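Local coordinates for protein inactive Zymogen C11 Protease (Parabacteroides distasonis, PDB 6MZO) that is the inactive zymogen form of a clostripain-like protease of family C11, a clan CD enzyme that probably cleaves peptide bonds once activated, at residues I188-D201 with V210-S222. Residues are numbered along the deposited sequence; the frame is centred on the assembly and turned at random.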
loop_
_atom_site.group_PDB
_atom_site.type_symbol
_atom_site.label_atom_id
_atom_site.label_comp_id
_atom_site.label_asym_id
_atom_site.label_seq_id
_atom_site.Cartn_x
_atom_site.Cartn_y
_atom_site.Cartn_z
ATOM N N ILE A 188 -0.646 8.010 5.091
ATOM C CA ILE A 188 -0.360 8.953 4.061
ATOM C C ILE A 188 -1.589 9.793 4.020
ATOM O O ILE A 188 -2.705 9.274 3.851
ATOM C CB ILE A 188 -0.210 8.333 2.722
ATOM C CG1 ILE A 188 0.868 7.273 2.764
ATOM C CG2 ILE A 188 0.095 9.410 1.706
ATOM C CD1 ILE A 188 1.036 6.498 1.407
ATOM N N LEU A 189 -1.408 11.071 4.215
ATOM C CA LEU A 189 -2.611 11.873 4.257
ATOM C C LEU A 189 -2.645 12.755 3.010
ATOM O O LEU A 189 -2.020 12.437 1.962
ATOM C CB LEU A 189 -2.694 12.677 5.577
ATOM C CG LEU A 189 -2.742 11.870 6.899
ATOM C CD1 LEU A 189 -2.847 12.788 8.117
ATOM C CD2 LEU A 189 -3.854 10.812 6.933
ATOM N N ALA A 190 -3.416 13.828 3.115
ATOM C CA ALA A 190 -3.578 14.794 2.042
ATOM C C ALA A 190 -3.688 14.116 0.680
ATOM O O ALA A 190 -4.387 13.114 0.508
ATOM C CB ALA A 190 -2.421 15.775 2.048
ATOM N N ASN A 191 -2.967 14.656 -0.273
ATOM C CA ASN A 191 -3.072 14.143 -1.612
ATOM C C ASN A 191 -2.620 12.688 -1.648
ATOM O O ASN A 191 -3.309 11.836 -2.224
ATOM C CB ASN A 191 -2.251 14.994 -2.574
ATOM C CG ASN A 191 -1.025 15.575 -1.915
ATOM O OD1 ASN A 191 -0.913 15.576 -0.686
ATOM N ND2 ASN A 191 -0.105 16.089 -2.721
ATOM N N GLY A 192 -1.514 12.376 -0.984
ATOM C CA GLY A 192 -0.939 11.073 -1.242
ATOM C C GLY A 192 0.437 11.176 -1.941
ATOM O O GLY A 192 1.236 12.058 -1.561
ATOM N N PHE A 193 0.721 10.260 -2.882
ATOM C CA PHE A 193 2.029 10.237 -3.529
ATOM C C PHE A 193 2.265 11.473 -4.414
ATOM O O PHE A 193 1.316 12.141 -4.876
ATOM C CB PHE A 193 2.225 8.965 -4.380
ATOM C CG PHE A 193 2.719 7.801 -3.620
ATOM C CD1 PHE A 193 1.974 7.272 -2.597
ATOM C CD2 PHE A 193 3.977 7.243 -3.949
ATOM C CE1 PHE A 193 2.468 6.112 -1.884
ATOM C CE2 PHE A 193 4.473 6.145 -3.247
ATOM C CZ PHE A 193 3.702 5.561 -2.241
ATOM N N PRO A 194 3.544 11.800 -4.661
ATOM C CA PRO A 194 3.863 12.986 -5.482
ATOM C C PRO A 194 3.831 12.597 -6.951
ATOM O O PRO A 194 4.871 12.379 -7.602
ATOM C CB PRO A 194 5.274 13.354 -5.003
ATOM C CG PRO A 194 5.914 11.991 -4.656
ATOM C CD PRO A 194 4.722 11.274 -3.927
ATOM N N TYR A 195 2.609 12.428 -7.453
ATOM C CA TYR A 195 2.493 11.920 -8.821
ATOM C C TYR A 195 3.229 12.833 -9.744
ATOM O O TYR A 195 3.720 12.397 -10.811
ATOM C CB TYR A 195 0.992 11.775 -9.263
ATOM C CG TYR A 195 0.349 10.664 -8.452
ATOM C CD1 TYR A 195 0.654 9.337 -8.754
ATOM C CD2 TYR A 195 -0.401 10.934 -7.327
ATOM C CE1 TYR A 195 0.133 8.276 -7.984
ATOM C CE2 TYR A 195 -0.932 9.881 -6.527
ATOM C CZ TYR A 195 -0.625 8.553 -6.872
ATOM O OH TYR A 195 -1.083 7.547 -6.095
ATOM N N GLN A 196 3.344 14.130 -9.398
ATOM C CA GLN A 196 3.971 15.029 -10.383
ATOM C C GLN A 196 5.472 14.769 -10.589
ATOM O O GLN A 196 6.050 15.333 -11.559
ATOM C CB GLN A 196 3.741 16.483 -9.929
ATOM C CG GLN A 196 4.567 16.896 -8.679
ATOM C CD GLN A 196 4.044 16.396 -7.339
ATOM O OE1 GLN A 196 3.000 15.743 -7.198
ATOM N NE2 GLN A 196 4.809 16.745 -6.281
ATOM N N THR A 197 6.067 13.882 -9.792
ATOM C CA THR A 197 7.483 13.600 -9.969
ATOM C C THR A 197 7.745 12.126 -10.272
ATOM O O THR A 197 8.905 11.774 -10.547
ATOM C CB THR A 197 8.360 13.967 -8.718
ATOM O OG1 THR A 197 7.958 13.233 -7.547
ATOM C CG2 THR A 197 8.316 15.445 -8.434
ATOM N N ILE A 198 6.763 11.241 -10.159
ATOM C CA ILE A 198 7.055 9.786 -10.315
ATOM C C ILE A 198 6.536 9.147 -11.624
ATOM O O ILE A 198 6.629 7.906 -11.799
ATOM C CB ILE A 198 6.478 8.929 -9.188
ATOM C CG1 ILE A 198 4.983 9.199 -9.017
ATOM C CG2 ILE A 198 7.229 9.389 -7.835
ATOM C CD1 ILE A 198 4.272 8.069 -8.090
ATOM N N MET A 199 5.869 9.966 -12.451
ATOM C CA MET A 199 5.199 9.299 -13.600
ATOM C C MET A 199 6.227 8.611 -14.518
ATOM O O MET A 199 6.017 7.396 -14.888
ATOM C CB MET A 199 4.360 10.311 -14.426
ATOM C CG MET A 199 3.214 10.966 -13.578
ATOM S SD MET A 199 2.160 9.791 -12.734
ATOM C CE MET A 199 1.585 8.794 -14.163
ATOM N N GLY A 200 7.263 9.311 -14.937
ATOM C CA GLY A 200 8.283 8.618 -15.752
ATOM C C GLY A 200 8.864 7.355 -15.081
ATOM O O GLY A 200 9.123 6.334 -15.800
ATOM N N ASP A 201 9.091 7.392 -13.765
ATOM C CA ASP A 201 9.601 6.190 -13.090
ATOM C C ASP A 201 8.677 5.019 -13.238
ATOM O O ASP A 201 9.206 3.857 -13.303
ATOM C CB ASP A 201 9.871 6.502 -11.594
ATOM C CG ASP A 201 11.013 7.512 -11.420
ATOM O OD1 ASP A 201 11.960 7.527 -12.242
ATOM O OD2 ASP A 201 10.962 8.342 -10.468
ATOM N N VAL A 210 12.486 1.804 -6.783
ATOM C CA VAL A 210 13.246 2.536 -5.805
ATOM C C VAL A 210 13.158 4.054 -6.082
ATOM O O VAL A 210 13.006 4.807 -5.159
ATOM C CB VAL A 210 14.739 2.030 -5.738
ATOM C CG1 VAL A 210 15.585 2.885 -4.811
ATOM C CG2 VAL A 210 14.711 0.534 -5.307
ATOM N N GLY A 211 13.182 4.477 -7.367
ATOM C CA GLY A 211 12.953 5.867 -7.728
ATOM C C GLY A 211 11.654 6.389 -7.179
ATOM O O GLY A 211 11.604 7.480 -6.644
ATOM N N ILE A 212 10.585 5.617 -7.367
ATOM C CA ILE A 212 9.290 6.075 -6.890
ATOM C C ILE A 212 9.280 6.352 -5.381
ATOM O O ILE A 212 8.839 7.415 -4.961
ATOM C CB ILE A 212 8.198 5.044 -7.246
ATOM C CG1 ILE A 212 7.981 5.021 -8.765
ATOM C CG2 ILE A 212 6.870 5.371 -6.497
ATOM C CD1 ILE A 212 7.157 3.780 -9.214
ATOM N N ALA A 213 9.887 5.424 -4.627
ATOM C CA ALA A 213 9.920 5.611 -3.167
ATOM C C ALA A 213 10.854 6.747 -2.749
ATOM O O ALA A 213 10.541 7.520 -1.838
ATOM C CB ALA A 213 10.314 4.312 -2.543
ATOM N N THR A 214 11.972 6.880 -3.461
ATOM C CA THR A 214 12.901 7.991 -3.160
ATOM C C THR A 214 12.252 9.354 -3.439
ATOM O O THR A 214 12.476 10.319 -2.688
ATOM C CB THR A 214 14.258 7.896 -3.892
ATOM O OG1 THR A 214 14.076 8.096 -5.304
ATOM C CG2 THR A 214 14.865 6.553 -3.654
ATOM N N LYS A 215 11.401 9.430 -4.466
ATOM C CA LYS A 215 10.683 10.652 -4.731
ATOM C C LYS A 215 9.648 10.979 -3.689
ATOM O O LYS A 215 9.455 12.142 -3.368
ATOM C CB LYS A 215 10.010 10.552 -6.103
ATOM C CG LYS A 215 10.888 11.156 -7.227
ATOM C CD LYS A 215 12.164 10.354 -7.599
ATOM C CE LYS A 215 12.895 10.917 -8.918
ATOM N NZ LYS A 215 11.872 10.965 -9.987
ATOM N N PHE A 216 8.976 9.945 -3.182
ATOM C CA PHE A 216 8.053 10.137 -2.071
ATOM C C PHE A 216 8.774 10.752 -0.838
ATOM O O PHE A 216 8.277 11.730 -0.245
ATOM C CB PHE A 216 7.413 8.784 -1.685
ATOM C CG PHE A 216 6.439 8.885 -0.531
ATOM C CD1 PHE A 216 6.874 8.978 0.821
ATOM C CD2 PHE A 216 5.104 8.906 -0.812
ATOM C CE1 PHE A 216 5.942 9.046 1.872
ATOM C CE2 PHE A 216 4.136 8.928 0.213
ATOM C CZ PHE A 216 4.560 9.024 1.568
ATOM N N TYR A 217 9.927 10.163 -0.503
ATOM C CA TYR A 217 10.764 10.725 0.594
ATOM C C TYR A 217 11.233 12.137 0.305
ATOM O O TYR A 217 11.054 13.031 1.161
ATOM C CB TYR A 217 11.962 9.803 0.893
ATOM C CG TYR A 217 12.845 10.467 1.963
ATOM C CD1 TYR A 217 12.335 10.611 3.243
ATOM C CD2 TYR A 217 14.073 11.044 1.651
ATOM C CE1 TYR A 217 13.090 11.257 4.262
ATOM C CE2 TYR A 217 14.827 11.706 2.652
ATOM C CZ TYR A 217 14.311 11.813 3.930
ATOM O OH TYR A 217 15.073 12.445 4.884
ATOM N N THR A 218 11.768 12.383 -0.917
ATOM C CA THR A 218 12.214 13.743 -1.241
ATOM C C THR A 218 11.043 14.742 -1.096
ATOM O O THR A 218 11.213 15.845 -0.544
ATOM C CB THR A 218 12.782 13.754 -2.662
ATOM O OG1 THR A 218 13.960 12.926 -2.630
ATOM C CG2 THR A 218 13.160 15.166 -3.082
ATOM N N TYR A 219 9.868 14.377 -1.592
ATOM C CA TYR A 219 8.742 15.278 -1.492
ATOM C C TYR A 219 8.377 15.611 -0.043
ATOM O O TYR A 219 8.117 16.789 0.267
ATOM C CB TYR A 219 7.523 14.702 -2.189
ATOM C CG TYR A 219 6.341 15.625 -2.224
ATOM C CD1 TYR A 219 6.330 16.729 -3.087
ATOM C CD2 TYR A 219 5.217 15.380 -1.443
ATOM C CE1 TYR A 219 5.209 17.562 -3.159
ATOM C CE2 TYR A 219 4.115 16.201 -1.503
ATOM C CZ TYR A 219 4.110 17.286 -2.370
ATOM O OH TYR A 219 3.001 18.105 -2.387
ATOM N N TYR A 220 8.400 14.596 0.829
ATOM C CA TYR A 220 7.901 14.777 2.193
ATOM C C TYR A 220 9.020 15.083 3.194
ATOM O O TYR A 220 8.786 15.164 4.425
ATOM C CB TYR A 220 7.116 13.510 2.599
ATOM C CG TYR A 220 5.707 13.519 2.053
ATOM C CD1 TYR A 220 4.793 14.469 2.470
ATOM C CD2 TYR A 220 5.279 12.567 1.153
ATOM C CE1 TYR A 220 3.523 14.520 1.974
ATOM C CE2 TYR A 220 3.980 12.594 0.647
ATOM C CZ TYR A 220 3.101 13.574 1.062
ATOM O OH TYR A 220 1.803 13.594 0.578
ATOM N N GLN A 221 10.257 15.222 2.705
ATOM C CA GLN A 221 11.458 15.254 3.577
ATOM C C GLN A 221 11.381 16.343 4.646
ATOM O O GLN A 221 11.905 16.186 5.760
ATOM C CB GLN A 221 12.749 15.446 2.767
ATOM C CG GLN A 221 14.025 15.422 3.622
ATOM C CD GLN A 221 15.305 15.326 2.807
ATOM O OE1 GLN A 221 15.291 15.520 1.585
ATOM N NE2 GLN A 221 16.423 15.027 3.484
ATOM N N SER A 222 10.759 17.470 4.332
ATOM C CA SER A 222 10.723 18.539 5.339
ATOM C C SER A 222 9.455 18.539 6.155
ATOM O O SER A 222 9.272 19.390 7.017
ATOM C CB SER A 222 10.898 19.890 4.656
ATOM O OG SER A 222 12.233 19.971 4.225
HETATM O O HOH W 1 9.708 14.030 -5.410
#
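F193 and F216 meet edge to face where an antiparallel helical hairpin, 195-201 against 210-220, packs on the central sheet of the caspase-like fold of clan CD. The axes of these short helical segments come within 8.9 Å, at 168° between their directions. Flat rings and branched aliphatic chains fill the buried side against L159 and I227. F216 swings its ring away from its own backbone N (chi1 180°), which puts CD2 over the centre of the F193 ring, 3.7 Å from F193 CD2, the planes 56° apart. The CG2 methyl of I212 approaches the same ring obliquely and also meets CD1 of I198.

The outer side is mixed, with Q196, T197, K215 and Y219 toward solvent. P194, centre of an inverse gamma turn, lays CB over the exposed Y219 ring, a CH-pi contact that covers the buried proline. K215 CB presses tightly on I198 CG2 (3.5 Å), yet its long, bent chain carries NZ to the rim, 2.8 Å from D201 OD2, a salt bridge on the carboxylate's syn side; a weak bond to T197 O adds a second hold. One water joins T197 OG1 to K215 O. G192 has backbone angles that would jam a CB against the preceding carbonyl; the long tyrosine Y220 reaches it, OH donating to a lone pair of G192 O, 2.7 Å away.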